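Local atomic coordinates of inositol monophosphatase (Staphylococcus aureus, PDB entry 5DW8), a protein that probably hydrolyses inositol monophosphate to inositol and phosphate in a metal-dependent reaction, and here holds adenosine-2'-monophosphate beside two calcium ions. Residues 53-58 against 74-79; 89-94 against 214-219; 105-110 against 192-197. All blocks are in the same frame, centred on the assembly; numbering follows the deposited sequence.

Contact 1: residues 53-58 against 74-79; sequences TEDFIF and EGHGHD
Glu54, Asp55 and Phe58, on one flank of helix 44-64, grip the loop that follows strand 69-72 in the inositol monophosphatase fold. That loop comes directly after Glu73 and goes on into a type II beta turn from Gly75 to His78, so the helix holds its start and His76, the second residue of the turn. Glu54 comes first along the helix. Its nearly extended chain carries the carboxylate outward to the loop backbone, and Glu74 N donates to Glu54 OE1 over 2.6 Å with an N-H...O angle of 162°. The oxygen is met on its syn side, somewhat out of the carboxylate plane. This short bond ties a buried acid to the backbone where the strand has ended, while the far end of Glu74 turns away and makes a weak, long ion pair with Lys51.

One residue on, Asp55 stands nearly at right angles to the His76 imidazole. His76 NE2 lies 3.3 Å from Asp55 OD1, a rather long His-carboxylate hydrogen bond whose acceptor sits in the ring plane, which probably helps to fix the turn of the imidazole. Phe58, a turn later, has CG opposite its own backbone N (chi1 169°), a setting that swings the phenyl under the same imidazole. The rings form an offset stack, centroids 4.0 Å apart and planes 29° from parallel. Phe58 CB also makes a CH-pi contact with the imidazole face, while His76 ND1 hangs over the middle of the phenyl ring, 3.3 Å from Phe58 CD1.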
loop_
_atom_site.group_PDB
_atom_site.type_symbol
_atom_site.label_atom_id
_atom_site.label_comp_id
_atom_site.label_asym_id
_atom_site.label_seq_id
_atom_site.Cartn_x
_atom_site.Cartn_y
_atom_site.Cartn_z
ATOM N N THR A 53 -23.892 -1.365 8.612
ATOM C CA THR A 53 -22.934 -0.893 9.607
ATOM C C THR A 53 -23.219 0.515 10.083
ATOM O O THR A 53 -23.080 0.806 11.277
ATOM C CB THR A 53 -21.495 -0.942 9.077
ATOM O OG1 THR A 53 -21.171 -2.290 8.759
ATOM C CG2 THR A 53 -20.512 -0.461 10.137
ATOM N N GLU A 54 -23.571 1.384 9.150
ATOM C CA GLU A 54 -23.942 2.739 9.481
ATOM C C GLU A 54 -25.242 2.712 10.200
ATOM O O GLU A 54 -25.475 3.547 11.056
ATOM C CB GLU A 54 -24.124 3.591 8.246
ATOM C CG GLU A 54 -24.059 5.075 8.562
ATOM C CD GLU A 54 -23.947 5.935 7.310
ATOM O OE1 GLU A 54 -22.874 5.963 6.655
ATOM O OE2 GLU A 54 -24.937 6.595 6.974
ATOM N N ASP A 55 -26.096 1.755 9.849
ATOM C CA ASP A 55 -27.405 1.630 10.475
ATOM C C ASP A 55 -27.249 1.135 11.913
ATOM O O ASP A 55 -27.892 1.659 12.816
ATOM C CB ASP A 55 -28.332 0.735 9.670
ATOM C CG ASP A 55 -28.669 1.317 8.319
ATOM O OD1 ASP A 55 -28.257 2.477 8.055
ATOM O OD2 ASP A 55 -29.301 0.610 7.485
ATOM N N PHE A 56 -26.345 0.186 12.120
ATOM C CA PHE A 56 -25.944 -0.214 13.471
ATOM C C PHE A 56 -25.310 0.919 14.309
ATOM O O PHE A 56 -25.685 1.152 15.475
ATOM C CB PHE A 56 -24.972 -1.377 13.388
ATOM C CG PHE A 56 -24.433 -1.784 14.713
ATOM C CD1 PHE A 56 -25.231 -2.475 15.597
ATOM C CD2 PHE A 56 -23.147 -1.447 15.088
ATOM C CE1 PHE A 56 -24.747 -2.855 16.826
ATOM C CE2 PHE A 56 -22.660 -1.819 16.321
ATOM C CZ PHE A 56 -23.465 -2.524 17.194
ATOM N N ILE A 57 -24.350 1.622 13.711
ATOM C CA ILE A 57 -23.757 2.792 14.375
ATOM C C ILE A 57 -24.814 3.858 14.700
ATOM O O ILE A 57 -24.869 4.358 15.804
ATOM C CB ILE A 57 -22.607 3.388 13.548
ATOM C CG1 ILE A 57 -21.427 2.423 13.513
ATOM C CG2 ILE A 57 -22.143 4.728 14.103
ATOM C CD1 ILE A 57 -20.560 2.547 12.269
ATOM N N PHE A 58 -25.683 4.159 13.755
ATOM C CA PHE A 58 -26.668 5.243 13.937
ATOM C C PHE A 58 -27.699 4.790 15.004
ATOM O O PHE A 58 -27.975 5.500 15.964
ATOM C CB PHE A 58 -27.261 5.618 12.554
ATOM C CG PHE A 58 -28.453 6.515 12.600
ATOM C CD1 PHE A 58 -28.294 7.905 12.631
ATOM C CD2 PHE A 58 -29.755 5.970 12.640
ATOM C CE1 PHE A 58 -29.405 8.741 12.728
ATOM C CE2 PHE A 58 -30.874 6.788 12.701
ATOM C CZ PHE A 58 -30.709 8.178 12.744
ATOM N N GLU A 74 -23.413 6.894 4.334
ATOM C CA GLU A 74 -24.605 6.254 3.762
ATOM C C GLU A 74 -25.847 7.108 3.762
ATOM O O GLU A 74 -26.935 6.577 3.623
ATOM C CB GLU A 74 -24.902 4.893 4.449
ATOM C CG GLU A 74 -25.258 3.792 3.466
ATOM C CD GLU A 74 -24.204 3.626 2.366
ATOM O OE1 GLU A 74 -22.992 3.545 2.699
ATOM O OE2 GLU A 74 -24.592 3.606 1.169
ATOM N N GLY A 75 -25.708 8.415 3.938
ATOM C CA GLY A 75 -26.851 9.321 3.814
ATOM C C GLY A 75 -27.383 9.997 5.070
ATOM O O GLY A 75 -28.013 11.032 4.947
ATOM N N HIS A 76 -27.152 9.453 6.273
ATOM C CA HIS A 76 -27.703 10.065 7.493
ATOM C C HIS A 76 -27.155 11.483 7.636
ATOM O O HIS A 76 -25.942 11.713 7.482
ATOM C CB HIS A 76 -27.335 9.285 8.779
ATOM C CG HIS A 76 -27.829 7.879 8.813
ATOM N ND1 HIS A 76 -28.988 7.515 9.461
ATOM C CD2 HIS A 76 -27.306 6.736 8.318
ATOM C CE1 HIS A 76 -29.178 6.212 9.325
ATOM N NE2 HIS A 76 -28.161 5.712 8.646
ATOM N N GLY A 77 -28.037 12.430 7.957
ATOM C CA GLY A 77 -27.627 13.791 8.295
ATOM C C GLY A 77 -27.121 14.691 7.181
ATOM O O GLY A 77 -26.378 15.651 7.440
ATOM N N HIS A 78 -27.511 14.384 5.943
ATOM C CA HIS A 78 -27.158 15.218 4.789
ATOM C C HIS A 78 -27.709 16.601 4.983
ATOM O O HIS A 78 -28.909 16.753 5.246
ATOM C CB HIS A 78 -27.748 14.650 3.511
ATOM C CG HIS A 78 -27.650 15.585 2.345
ATOM N ND1 HIS A 78 -26.440 16.051 1.870
ATOM C CD2 HIS A 78 -28.606 16.128 1.552
ATOM C CE1 HIS A 78 -26.656 16.836 0.829
ATOM N NE2 HIS A 78 -27.960 16.909 0.623
ATOM N N ASP A 79 -26.837 17.599 4.850
ATOM C CA ASP A 79 -27.185 19.014 5.051
ATOM C C ASP A 79 -27.420 19.438 6.492
ATOM O O ASP A 79 -27.994 20.488 6.733
ATOM C CB ASP A 79 -28.402 19.447 4.203
ATOM C CG ASP A 79 -28.054 19.651 2.774
ATOM O OD1 ASP A 79 -27.008 19.110 2.381
ATOM O OD2 ASP A 79 -28.826 20.348 2.054
#

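Contact 2: residues 89-94 against 214-219; sequences VVDPID and PWDFAG. With CA (calcium ion), chain E; CA (calcium ion), chain C; 2AM (adenosine-2'-monophosphate), chain D.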
loop_
_atom_site.group_PDB
_atom_site.type_symbol
_atom_site.label_atom_id
_atom_site.label_comp_id
_atom_site.label_asym_id
_atom_site.label_seq_id
_atom_site.Cartn_x
_atom_site.Cartn_y
_atom_site.Cartn_z
ATOM N N VAL A 89 -19.493 12.153 12.652
ATOM C CA VAL A 89 -19.301 12.007 11.212
ATOM C C VAL A 89 -18.564 10.724 10.948
ATOM O O VAL A 89 -17.410 10.522 11.373
ATOM C CB VAL A 89 -18.743 13.274 10.475
ATOM C CG1 VAL A 89 -18.073 14.262 11.406
ATOM C CG2 VAL A 89 -17.889 12.933 9.264
ATOM N N VAL A 90 -19.275 9.825 10.277
ATOM C CA VAL A 90 -18.839 8.460 10.195
ATOM C C VAL A 90 -18.822 7.959 8.777
ATOM O O VAL A 90 -19.678 8.324 7.963
ATOM C CB VAL A 90 -19.671 7.537 11.134
ATOM C CG1 VAL A 90 -20.960 8.204 11.563
ATOM C CG2 VAL A 90 -19.946 6.156 10.528
ATOM N N ASP A 91 -17.834 7.131 8.489
ATOM C CA ASP A 91 -17.789 6.392 7.221
ATOM C C ASP A 91 -17.673 4.940 7.594
ATOM O O ASP A 91 -16.690 4.559 8.202
ATOM C CB ASP A 91 -16.578 6.795 6.396
ATOM C CG ASP A 91 -16.518 6.066 5.066
ATOM O OD1 ASP A 91 -17.422 5.230 4.797
ATOM O OD2 ASP A 91 -15.550 6.330 4.286
ATOM N N PRO A 92 -18.678 4.120 7.268
ATOM C CA PRO A 92 -18.582 2.849 7.936
ATOM C C PRO A 92 -17.520 2.028 7.276
ATOM O O PRO A 92 -16.870 1.287 7.973
ATOM C CB PRO A 92 -19.984 2.243 7.795
ATOM C CG PRO A 92 -20.823 3.271 7.164
ATOM C CD PRO A 92 -19.882 4.189 6.431
ATOM N N ILE A 93 -17.338 2.157 5.956
ATOM C CA ILE A 93 -16.193 1.543 5.273
ATOM C C ILE A 93 -15.410 2.512 4.356
ATOM O O ILE A 93 -15.817 2.800 3.223
ATOM C CB ILE A 93 -16.596 0.284 4.474
ATOM C CG1 ILE A 93 -17.104 -0.811 5.417
ATOM C CG2 ILE A 93 -15.406 -0.284 3.695
ATOM C CD1 ILE A 93 -18.603 -0.913 5.490
ATOM N N ASP A 94 -14.280 3.004 4.858
ATOM C CA ASP A 94 -13.321 3.667 4.016
ATOM C C ASP A 94 -12.418 2.628 3.385
ATOM O O ASP A 94 -11.730 1.896 4.098
ATOM C CB ASP A 94 -12.493 4.665 4.811
ATOM C CG ASP A 94 -11.814 5.672 3.921
ATOM O OD1 ASP A 94 -12.414 6.079 2.927
ATOM O OD2 ASP A 94 -10.667 6.025 4.194
ATOM N N PRO A 214 -16.282 14.820 4.131
ATOM C CA PRO A 214 -16.130 14.999 5.576
ATOM C C PRO A 214 -15.845 13.727 6.397
ATOM O O PRO A 214 -14.959 13.747 7.247
ATOM C CB PRO A 214 -17.476 15.596 5.984
ATOM C CG PRO A 214 -17.912 16.346 4.781
ATOM C CD PRO A 214 -17.425 15.583 3.598
ATOM N N TRP A 215 -16.614 12.668 6.187
ATOM C CA TRP A 215 -16.434 11.390 6.903
ATOM C C TRP A 215 -15.100 10.698 6.632
ATOM O O TRP A 215 -14.613 9.938 7.477
ATOM C CB TRP A 215 -17.589 10.411 6.595
ATOM C CG TRP A 215 -17.944 10.330 5.141
ATOM C CD1 TRP A 215 -17.306 9.600 4.173
ATOM C CD2 TRP A 215 -19.015 11.011 4.481
ATOM N NE1 TRP A 215 -17.900 9.793 2.963
ATOM C CE2 TRP A 215 -18.960 10.652 3.122
ATOM C CE3 TRP A 215 -20.020 11.878 4.910
ATOM C CZ2 TRP A 215 -19.872 11.145 2.178
ATOM C CZ3 TRP A 215 -20.950 12.358 3.967
ATOM C CH2 TRP A 215 -20.859 11.991 2.618
ATOM N N ASP A 216 -14.518 10.934 5.460
ATOM C CA ASP A 216 -13.210 10.355 5.140
ATOM C C ASP A 216 -12.029 10.954 5.922
ATOM O O ASP A 216 -11.017 10.271 6.092
ATOM C CB ASP A 216 -12.890 10.535 3.660
ATOM C CG ASP A 216 -13.732 9.651 2.758
ATOM O OD1 ASP A 216 -14.179 10.180 1.680
ATOM O OD2 ASP A 216 -13.943 8.461 3.126
ATOM N N PHE A 217 -12.135 12.215 6.367
ATOM C CA PHE A 217 -11.048 12.837 7.137
ATOM C C PHE A 217 -11.409 13.224 8.576
ATOM O O PHE A 217 -10.578 13.671 9.328
ATOM C CB PHE A 217 -10.485 14.046 6.393
ATOM C CG PHE A 217 -11.499 15.101 6.041
ATOM C CD1 PHE A 217 -12.001 15.961 7.004
ATOM C CD2 PHE A 217 -11.926 15.253 4.732
ATOM C CE1 PHE A 217 -12.914 16.947 6.681
ATOM C CE2 PHE A 217 -12.832 16.232 4.389
ATOM C CZ PHE A 217 -13.328 17.092 5.364
ATOM N N ALA A 218 -12.662 13.060 8.945
ATOM C CA ALA A 218 -13.143 13.538 10.219
ATOM C C ALA A 218 -12.393 12.880 11.346
ATOM O O ALA A 218 -11.734 13.582 12.117
ATOM C CB ALA A 218 -14.636 13.289 10.350
ATOM N N GLY A 219 -12.462 11.550 11.442
ATOM C CA GLY A 219 -11.741 10.796 12.491
ATOM C C GLY A 219 -10.231 11.047 12.536
ATOM O O GLY A 219 -9.631 11.215 13.608
HETATM CA CA CA E . -15.198 6.865 2.129
HETATM CA CA CA C . -17.410 4.425 2.677
HETATM P P 2AM D . -14.629 5.025 -0.013
HETATM O O1P 2AM D . -13.613 3.779 -0.032
HETATM O O2P 2AM D . -15.257 5.089 -1.514
HETATM O O3P 2AM D . -15.625 4.810 1.073
HETATM C "C5'" 2AM D . -10.188 5.844 -2.487
HETATM O "O5'" 2AM D . -8.828 5.382 -2.557
HETATM C "C4'" 2AM D . -10.256 6.729 -1.250
HETATM O "O4'" 2AM D . -10.868 8.026 -1.572
HETATM C "C3'" 2AM D . -11.171 6.131 -0.207
HETATM O "O3'" 2AM D . -10.814 6.711 1.039
HETATM C "C2'" 2AM D . -12.535 6.602 -0.763
HETATM O "O2'" 2AM D . -13.676 6.392 0.129
HETATM C "C1'" 2AM D . -12.220 8.066 -0.987
HETATM N N9 2AM D . -13.179 8.776 -1.908
HETATM C C8 2AM D . -13.803 9.928 -1.632
HETATM N N7 2AM D . -14.551 10.273 -2.683
HETATM C C5 2AM D . -14.393 9.332 -3.616
HETATM C C6 2AM D . -14.922 9.204 -4.843
HETATM N N6 2AM D . -15.756 10.171 -5.223
HETATM N N1 2AM D . -14.621 8.164 -5.655
HETATM C C2 2AM D . -13.732 7.185 -5.185
HETATM N N3 2AM D . -13.192 7.342 -3.891
HETATM C C4 2AM D . -13.540 8.406 -3.139
HETATM O O HOH W 1 -14.816 10.201 10.100
#
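Asp91 and Asp216 reach from the strand and from the helix to one calcium ion, the one of chain E, and through it join residues 89-94 to the start of helix 214-226. Residues 91-94, Asp-Pro-Ile-Asp, round the corner at Pro92, and with the WDFAG sequence at the start of the helix they mark the metal-binding centre of this phosphatase family. Asp216 OD2 lies 2.3 Å from that ion. Asp91, with CG opposite its backbone N (chi1 -179°), bridges: its OD2 binds the chain E calcium and its OD1 the chain C calcium, the latter at 2.3 Å. Ile93 O also binds the chain C ion. The two carboxylates are steeply inclined to each other, and Asp91 OD2 and Asp216 OD2 can lie 2.9 Å apart because a cation sits between them.

Both calcium ions also take 2AM O3P, and the chain E ion takes the ester oxygen O2' as well. Asp94 serves the sugar instead: 2AM O3' donates to Asp94 OD1 over 2.6 Å.

Away from the metals, one water joins the backbones. It donates to Val89 O and to Trp215 O, at 2.6 Å from the latter, and accepts from Gly219 N, so it links strand and helix where they make no direct hydrogen bond.

Val89 packs its methyls on Ala218, Trp215 and Pro214, with Val89 CG1 3.7 Å from Ala218 CB, and Asp91 CB approaches Trp215 CD1 obliquely at 3.7 Å.

With both the phosphoryl oxygen and the ester oxygen on metal, the ions would be expected to polarise the P-O2' bond and to stabilise the leaving oxygen; calcium probably occupies sites that magnesium fills during catalysis, consistent with an ester found uncleaved.

Contact 3: residues 105-110 against 192-197; sequences NFAISI and AALEIV. With 2AM (adenosine-2'-monophosphate), chain D.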
loop_
_atom_site.group_PDB
_atom_site.type_symbol
_atom_site.label_atom_id
_atom_site.label_comp_id
_atom_site.label_asym_id
_atom_site.label_seq_id
_atom_site.Cartn_x
_atom_site.Cartn_y
_atom_site.Cartn_z
ATOM N N ASN A 105 -7.336 -3.961 4.591
ATOM C CA ASN A 105 -6.996 -2.543 4.375
ATOM C C ASN A 105 -8.190 -1.596 4.233
ATOM O O ASN A 105 -8.179 -0.719 3.369
ATOM C CB ASN A 105 -6.068 -2.403 3.165
ATOM C CG ASN A 105 -4.864 -3.325 3.260
ATOM O OD1 ASN A 105 -4.231 -3.406 4.301
ATOM N ND2 ASN A 105 -4.576 -4.057 2.187
ATOM N N PHE A 106 -9.216 -1.773 5.061
ATOM C CA PHE A 106 -10.317 -0.823 5.131
ATOM C C PHE A 106 -10.577 -0.416 6.600
ATOM O O PHE A 106 -10.108 -1.073 7.538
ATOM C CB PHE A 106 -11.573 -1.426 4.479
ATOM C CG PHE A 106 -12.051 -2.679 5.141
ATOM C CD1 PHE A 106 -12.912 -2.618 6.247
ATOM C CD2 PHE A 106 -11.624 -3.930 4.692
ATOM C CE1 PHE A 106 -13.329 -3.778 6.890
ATOM C CE2 PHE A 106 -12.054 -5.099 5.317
ATOM C CZ PHE A 106 -12.906 -5.024 6.416
ATOM N N ALA A 107 -11.333 0.653 6.816
ATOM C CA ALA A 107 -11.507 1.175 8.191
ATOM C C ALA A 107 -12.805 1.938 8.408
ATOM O O ALA A 107 -13.369 2.505 7.484
ATOM C CB ALA A 107 -10.326 2.070 8.578
ATOM N N ILE A 108 -13.275 1.928 9.643
ATOM C CA ILE A 108 -14.408 2.715 10.002
ATOM C C ILE A 108 -13.788 4.027 10.477
ATOM O O ILE A 108 -12.754 4.019 11.155
ATOM C CB ILE A 108 -15.233 2.029 11.119
ATOM C CG1 ILE A 108 -15.601 0.581 10.698
ATOM C CG2 ILE A 108 -16.457 2.877 11.461
ATOM C CD1 ILE A 108 -16.423 -0.263 11.688
ATOM N N SER A 109 -14.365 5.153 10.085
ATOM C CA SER A 109 -13.861 6.426 10.521
ATOM C C SER A 109 -14.964 7.141 11.278
ATOM O O SER A 109 -16.111 7.213 10.811
ATOM C CB SER A 109 -13.421 7.267 9.345
ATOM O OG SER A 109 -12.626 8.361 9.785
ATOM N N ILE A 110 -14.601 7.667 12.447
ATOM C CA ILE A 110 -15.519 8.453 13.275
ATOM C C ILE A 110 -14.794 9.598 13.954
ATOM O O ILE A 110 -13.914 9.380 14.769
ATOM C CB ILE A 110 -16.199 7.628 14.407
ATOM C CG1 ILE A 110 -16.725 6.274 13.901
ATOM C CG2 ILE A 110 -17.341 8.413 15.002
ATOM C CD1 ILE A 110 -17.592 5.515 14.914
ATOM N N ALA A 192 -8.243 6.685 2.549
ATOM C CA ALA A 192 -7.836 8.037 3.011
ATOM C C ALA A 192 -7.692 8.141 4.514
ATOM O O ALA A 192 -6.810 8.847 4.997
ATOM C CB ALA A 192 -8.820 9.110 2.537
ATOM N N ALA A 193 -8.581 7.499 5.246
ATOM C CA ALA A 193 -8.504 7.551 6.703
ATOM C C ALA A 193 -7.229 6.850 7.212
ATOM O O ALA A 193 -6.493 7.390 8.000
ATOM C CB ALA A 193 -9.740 6.913 7.300
ATOM N N LEU A 194 -6.960 5.654 6.732
ATOM C CA LEU A 194 -5.734 4.956 7.118
ATOM C C LEU A 194 -4.481 5.704 6.655
ATOM O O LEU A 194 -3.486 5.704 7.368
ATOM C CB LEU A 194 -5.720 3.521 6.561
ATOM C CG LEU A 194 -6.667 2.525 7.223
ATOM C CD1 LEU A 194 -6.544 1.174 6.555
ATOM C CD2 LEU A 194 -6.401 2.421 8.734
ATOM N N GLU A 195 -4.527 6.346 5.481
ATOM C CA GLU A 195 -3.381 7.107 4.979
ATOM C C GLU A 195 -3.109 8.390 5.798
ATOM O O GLU A 195 -1.950 8.719 6.063
ATOM C CB GLU A 195 -3.516 7.366 3.459
ATOM C CG GLU A 195 -3.124 6.157 2.613
ATOM C CD GLU A 195 -3.456 6.275 1.121
ATOM O OE1 GLU A 195 -4.593 5.997 0.676
ATOM O OE2 GLU A 195 -2.552 6.617 0.353
ATOM N N ILE A 196 -4.168 9.124 6.182
ATOM C CA ILE A 196 -4.077 10.200 7.212
ATOM C C ILE A 196 -3.447 9.649 8.509
ATOM O O ILE A 196 -2.491 10.198 9.059
ATOM C CB ILE A 196 -5.468 10.791 7.503
ATOM C CG1 ILE A 196 -5.906 11.655 6.339
ATOM C CG2 ILE A 196 -5.491 11.651 8.760
ATOM C CD1 ILE A 196 -7.411 11.809 6.247
ATOM N N VAL A 197 -3.987 8.527 8.958
ATOM C CA VAL A 197 -3.426 7.770 10.073
ATOM C C VAL A 197 -1.944 7.468 9.790
ATOM O O VAL A 197 -1.080 7.835 10.579
ATOM C CB VAL A 197 -4.275 6.496 10.333
ATOM C CG1 VAL A 197 -3.427 5.305 10.713
ATOM C CG2 VAL A 197 -5.311 6.746 11.415
HETATM P P 2AM D . -14.629 5.025 -0.013
HETATM O O1P 2AM D . -13.613 3.779 -0.032
HETATM O O2P 2AM D . -15.257 5.089 -1.514
HETATM O O3P 2AM D . -15.625 4.810 1.073
HETATM C "C5'" 2AM D . -10.188 5.844 -2.487
HETATM O "O5'" 2AM D . -8.828 5.382 -2.557
HETATM C "C4'" 2AM D . -10.256 6.729 -1.250
HETATM O "O4'" 2AM D . -10.868 8.026 -1.572
HETATM C "C3'" 2AM D . -11.171 6.131 -0.207
HETATM O "O3'" 2AM D . -10.814 6.711 1.039
HETATM C "C2'" 2AM D . -12.535 6.602 -0.763
HETATM O "O2'" 2AM D . -13.676 6.392 0.129
HETATM C "C1'" 2AM D . -12.220 8.066 -0.987
HETATM N N9 2AM D . -13.179 8.776 -1.908
HETATM C C8 2AM D . -13.803 9.928 -1.632
HETATM N N7 2AM D . -14.551 10.273 -2.683
HETATM C C5 2AM D . -14.393 9.332 -3.616
HETATM C C6 2AM D . -14.922 9.204 -4.843
HETATM N N6 2AM D . -15.756 10.171 -5.223
HETATM N N1 2AM D . -14.621 8.164 -5.655
HETATM C C2 2AM D . -13.732 7.185 -5.185
HETATM N N3 2AM D . -13.192 7.342 -3.891
HETATM C C4 2AM D . -13.540 8.406 -3.139
#
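Ala193 and Leu194 turn the first turn of helix 192-200 against strand 107-110, a contact made by side chains of the helix with the strand's side chains and with the backbone just before it. Just ahead of them, at the very start of the helix, Ala192 looks to the ligand: its backbone N donates to 2AM O3' over 3.0 Å in a nearly straight bond of 168°. The helix thus presents its amino end, where unused N-H groups gather, to the ribose of adenosine-2'-monophosphate.

Ala193 follows, its methyl directed at the strand, with CB 4.1 Å from Ser109 OG. The contact is van der Waals only; the hydroxyl makes a weak hydrogen bond with Trp215 O. In the layered alpha-beta fold of the inositol monophosphatases this helix belongs to the layer between the two sheets: Ala193 and Leu194 also touch Val123 of strand 117-125, and Ala192 touches Tyr207 of the second sheet. On the other face of strand 107-114, Ile108 packs on helix 11-32.

Leu194 carries the largest share of the meeting. Its CG stands opposite the carbonyl carbon (chi1 -72°), so that the branch point leans over the methyl of Ala107, with Leu194 CG and Ala107 CB 3.9 Å apart. The two methyls then divide. CD2 stays alongside Ala107 CB, whereas CD1 reaches back before the strand begins, coming to 4.0 Å from the carbonyl carbon C of Asn105.

In the fold
Contacts 2 and 3 are close neighbours, their centres 8 Å apart, and both touch the nucleotide. Strands 86-91 and 107-114 lie side by side in one sheet, and Asp94 stitches the two contacts together: its N lies 2.8 Å from Ala107 O, and its OD2 lies 2.8 Å from Ala193 N, both probable hydrogen bonds. Contact 1 stands further out, its centre 11 Å from that of contact 2 and 17 Å from that of contact 3. It meets contact 2 through packing, with Thr53 CG2 3.6 Å from Pro92 CB, and the side chain of Glu74 comes within about 6 Å of a calcium ion.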